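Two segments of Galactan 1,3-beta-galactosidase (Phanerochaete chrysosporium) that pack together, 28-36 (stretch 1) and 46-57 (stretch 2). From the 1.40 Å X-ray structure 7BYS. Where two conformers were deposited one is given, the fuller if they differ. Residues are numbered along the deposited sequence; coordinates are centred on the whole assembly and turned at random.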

# COMPACT_ATOMS: atom_id res chain seq x y z
N GLY A 28 -3.91 -5.29 22.94
CA GLY A 28 -2.82 -5.03 23.85
C GLY A 28 -1.66 -4.44 23.07
O GLY A 28 -1.83 -3.48 22.31
N SER A 29 -0.48 -5.04 23.22
CA SER A 29 0.71 -4.56 22.54
C SER A 29 1.00 -5.33 21.25
O SER A 29 2.04 -5.10 20.63
CB SER A 29 1.92 -4.62 23.48
OG SER A 29 2.12 -5.95 23.92
N THR A 30 0.12 -6.24 20.84
CA THR A 30 0.33 -7.04 19.64
C THR A 30 -0.51 -6.50 18.49
O THR A 30 -1.68 -6.17 18.66
CB THR A 30 -0.06 -8.51 19.89
OG1 THR A 30 0.72 -9.03 20.97
CG2 THR A 30 0.22 -9.36 18.65
N PHE A 31 0.12 -6.39 17.32
CA PHE A 31 -0.56 -5.95 16.12
C PHE A 31 -0.84 -7.15 15.22
O PHE A 31 -0.02 -8.06 15.12
CB PHE A 31 0.27 -4.90 15.37
CG PHE A 31 0.31 -3.57 16.08
CD1 PHE A 31 1.24 -3.34 17.08
CD2 PHE A 31 -0.61 -2.57 15.79
CE1 PHE A 31 1.28 -2.13 17.75
CE2 PHE A 31 -0.58 -1.35 16.46
CZ PHE A 31 0.35 -1.14 17.44
N TYR A 32 -2.01 -7.12 14.58
CA TYR A 32 -2.49 -8.17 13.68
C TYR A 32 -2.73 -7.54 12.32
O TYR A 32 -3.45 -6.55 12.21
CB TYR A 32 -3.78 -8.81 14.22
CG TYR A 32 -3.55 -9.54 15.52
CD1 TYR A 32 -3.46 -8.84 16.72
CD2 TYR A 32 -3.40 -10.92 15.54
CE1 TYR A 32 -3.22 -9.52 17.92
CE2 TYR A 32 -3.16 -11.59 16.73
CZ TYR A 32 -3.07 -10.88 17.90
OH TYR A 32 -2.83 -11.56 19.08
N TRP A 33 -2.10 -8.11 11.30
CA TRP A 33 -2.28 -7.68 9.92
C TRP A 33 -3.06 -8.77 9.20
O TRP A 33 -2.57 -9.89 9.05
CB TRP A 33 -0.89 -7.45 9.31
CG TRP A 33 -0.87 -6.99 7.88
CD1 TRP A 33 -1.94 -6.77 7.05
CD2 TRP A 33 0.30 -6.69 7.10
NE1 TRP A 33 -1.50 -6.37 5.80
CE2 TRP A 33 -0.13 -6.32 5.81
CE3 TRP A 33 1.68 -6.73 7.37
CZ2 TRP A 33 0.77 -5.96 4.80
CZ3 TRP A 33 2.57 -6.39 6.37
CH2 TRP A 33 2.12 -6.01 5.09
N PHE A 34 -4.29 -8.45 8.81
CA PHE A 34 -5.13 -9.32 8.01
C PHE A 34 -5.10 -8.83 6.57
O PHE A 34 -5.05 -7.63 6.31
CB PHE A 34 -6.58 -9.26 8.48
CG PHE A 34 -6.77 -9.65 9.91
CD1 PHE A 34 -6.69 -8.71 10.92
CD2 PHE A 34 -7.03 -10.96 10.24
CE1 PHE A 34 -6.86 -9.07 12.25
CE2 PHE A 34 -7.19 -11.33 11.57
CZ PHE A 34 -7.10 -10.39 12.57
N GLY A 35 -5.16 -9.77 5.63
CA GLY A 35 -5.19 -9.32 4.25
C GLY A 35 -5.55 -10.45 3.32
O GLY A 35 -5.78 -11.58 3.73
N GLU A 36 -5.60 -10.10 2.03
CA GLU A 36 -5.88 -11.08 0.98
C GLU A 36 -4.62 -11.86 0.65
O GLU A 36 -3.58 -11.28 0.33
CB GLU A 36 -6.36 -10.35 -0.27
CG GLU A 36 -7.51 -9.39 -0.03
CD GLU A 36 -7.52 -8.23 -1.02
OE1 GLU A 36 -6.78 -8.29 -2.02
OE2 GLU A 36 -8.24 -7.25 -0.79
N LYS A 46 -8.45 -17.11 -1.87
CA LYS A 46 -7.63 -18.18 -1.32
C LYS A 46 -7.66 -18.20 0.20
O LYS A 46 -7.92 -19.25 0.79
CB LYS A 46 -6.18 -18.06 -1.81
CG LYS A 46 -5.26 -19.12 -1.21
CD LYS A 46 -3.85 -19.00 -1.77
CE LYS A 46 -2.91 -19.98 -1.10
NZ LYS A 46 -3.14 -21.38 -1.57
N ALA A 47 -7.41 -17.05 0.84
CA ALA A 47 -7.50 -16.98 2.30
C ALA A 47 -7.44 -15.52 2.73
O ALA A 47 -6.90 -14.67 2.01
CB ALA A 47 -6.36 -17.75 2.97
N VAL A 48 -7.99 -15.25 3.91
CA VAL A 48 -7.62 -14.06 4.67
C VAL A 48 -6.49 -14.50 5.59
O VAL A 48 -6.70 -15.36 6.46
CB VAL A 48 -8.80 -13.48 5.46
CG1 VAL A 48 -8.32 -12.31 6.34
CG2 VAL A 48 -9.91 -13.01 4.53
N SER A 49 -5.30 -13.95 5.38
CA SER A 49 -4.13 -14.25 6.19
C SER A 49 -4.17 -13.50 7.51
O SER A 49 -4.95 -12.57 7.72
CB SER A 49 -2.87 -13.86 5.43
OG SER A 49 -2.95 -12.49 5.06
N CYS A 50 -3.30 -13.93 8.43
CA CYS A 50 -3.18 -13.31 9.74
C CYS A 50 -1.72 -13.34 10.14
O CYS A 50 -1.16 -14.43 10.34
CB CYS A 50 -4.01 -14.07 10.78
SG CYS A 50 -4.31 -13.10 12.31
N TYR A 51 -1.11 -12.16 10.28
CA TYR A 51 0.27 -12.01 10.71
C TYR A 51 0.30 -11.19 11.99
O TYR A 51 -0.48 -10.25 12.14
CB TYR A 51 1.11 -11.28 9.66
CG TYR A 51 1.23 -11.96 8.33
CD1 TYR A 51 0.21 -11.89 7.40
CD2 TYR A 51 2.39 -12.66 7.99
CE1 TYR A 51 0.32 -12.52 6.17
CE2 TYR A 51 2.52 -13.28 6.76
CZ TYR A 51 1.49 -13.21 5.85
OH TYR A 51 1.56 -13.81 4.61
N THR A 52 1.22 -11.51 12.88
CA THR A 52 1.34 -10.79 14.14
C THR A 52 2.70 -10.12 14.27
O THR A 52 3.70 -10.60 13.71
CB THR A 52 1.09 -11.71 15.34
OG1 THR A 52 2.15 -12.67 15.41
CG2 THR A 52 -0.24 -12.43 15.22
N SER A 53 2.75 -9.02 15.01
CA SER A 53 4.01 -8.33 15.27
C SER A 53 3.84 -7.44 16.48
O SER A 53 2.73 -6.99 16.79
CB SER A 53 4.38 -7.47 14.06
OG SER A 53 5.52 -6.66 14.30
N SER A 54 4.95 -7.17 17.16
CA SER A 54 4.97 -6.16 18.21
C SER A 54 5.59 -4.84 17.75
O SER A 54 5.50 -3.85 18.48
CB SER A 54 5.73 -6.68 19.42
OG SER A 54 7.11 -6.82 19.11
N ASP A 55 6.21 -4.81 16.56
CA ASP A 55 6.96 -3.65 16.11
C ASP A 55 6.54 -3.13 14.73
O ASP A 55 7.12 -2.14 14.28
CB ASP A 55 8.47 -3.91 16.12
CG ASP A 55 8.89 -5.09 15.24
OD1 ASP A 55 8.12 -5.50 14.35
OD2 ASP A 55 10.01 -5.60 15.44
N LEU A 56 5.56 -3.75 14.08
CA LEU A 56 5.04 -3.39 12.76
C LEU A 56 5.98 -3.74 11.61
O LEU A 56 5.71 -3.35 10.46
CB LEU A 56 4.61 -1.92 12.65
CG LEU A 56 3.39 -1.50 13.45
CD1 LEU A 56 3.08 -0.04 13.16
CD2 LEU A 56 2.18 -2.38 13.12
N VAL A 57 7.08 -4.46 11.86
CA VAL A 57 8.05 -4.72 10.80
C VAL A 57 8.37 -6.20 10.68
O VAL A 57 8.53 -6.73 9.58
CB VAL A 57 9.33 -3.88 10.99
CG1 VAL A 57 10.37 -4.23 9.94
CG2 VAL A 57 8.99 -2.40 10.92
O HOH W 1 3.89 -3.39 20.68

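How do the two backbones lie against each other? Strand 30-36 and the strand that runs to Ser53 are antiparallel neighbours in a sheet, their N-to-C directions 156° apart and their axes approaching to 4.6 Å. Hydrogen-bonded and non-hydrogen-bonded pairs alternate along them. At the first hydrogen-bonded pair, Phe31 N donates to Ser53 O at 2.7 Å and Ser53 N donates back to Phe31 O at 2.9 Å. Two residues on, Trp33 N reaches Tyr51 O at 2.8 Å and Tyr51 N reaches Trp33 O at 3.0 Å, both nearly straight. Farther along, Ser49 N donates to Gly35 O at 2.9 Å.

What happens between these rungs? At the non-hydrogen-bonded positions the CA atoms come closer, 4.7 Å for Tyr32 CA and Thr52 CA, and their hydrogens turn inward toward carbonyl oxygens of the facing strand, most of which also accept an amide. Thr52 CA lies 3.2 Å from Phe31 O and Tyr32 CA lies 3.3 Å from Tyr51 O, so these carbonyls each take a CA-H...O contact beside their stronger bond. The same pattern recurs where Val48 CA stands 3.2 Å from Gly35 O. Beyond the first rung the ladder gives way to water: one molecule donates to Ser29 O at 2.5 Å and to Ser54 O at 2.8 Å, joining two backbone carbonyls that could not bond to each other.

Which side chains meet on the face that carries Tyr32, Phe34, Cys50 and Thr52? Here the aromatic rings of the first stretch meet small side chains and sulfur from the second. Tyr32 CE2 packs 3.4 Å from the methyl carbon Thr52 CG2, a close apolar contact between directly paired residues. Cys50 SG serves two rings, lying 4.0 Å from Tyr32 CD2, at the edge of that ring, and 3.5 Å from Phe34 CE2, where its approach is oblique. Sulfur is large and polarizable, which suits it to such aromatic contacts; this one is also covalently bonded to a group elsewhere in the structure. Phe34 CB adds an apolar contact with Val48 CG1 at 4.1 Å.

What fills the other face, and how does the turn after the strand contribute? Phe31, Trp33, Tyr51 and Ser53 point there. The paired Trp33 and Tyr51 touch near their bases, Trp33 CB to Tyr51 CB at 4.3 Å, while the indole end leads away from the second stretch. Phe31 is covered by Leu56, whose CD2 sits 3.7 Å from Phe31 CG, over one face of the ring, in a CH-pi contact that sets an aliphatic methyl against the pi cloud. Leu56 reaches this place from beyond the strand, where the chain is folded back on itself: Ser53 OG accepts from Asp55 N at 3.0 Å and, weakly, from Leu56 N at 2.9 Å, and Asp55 OD1 accepts from Val57 N at 2.9 Å.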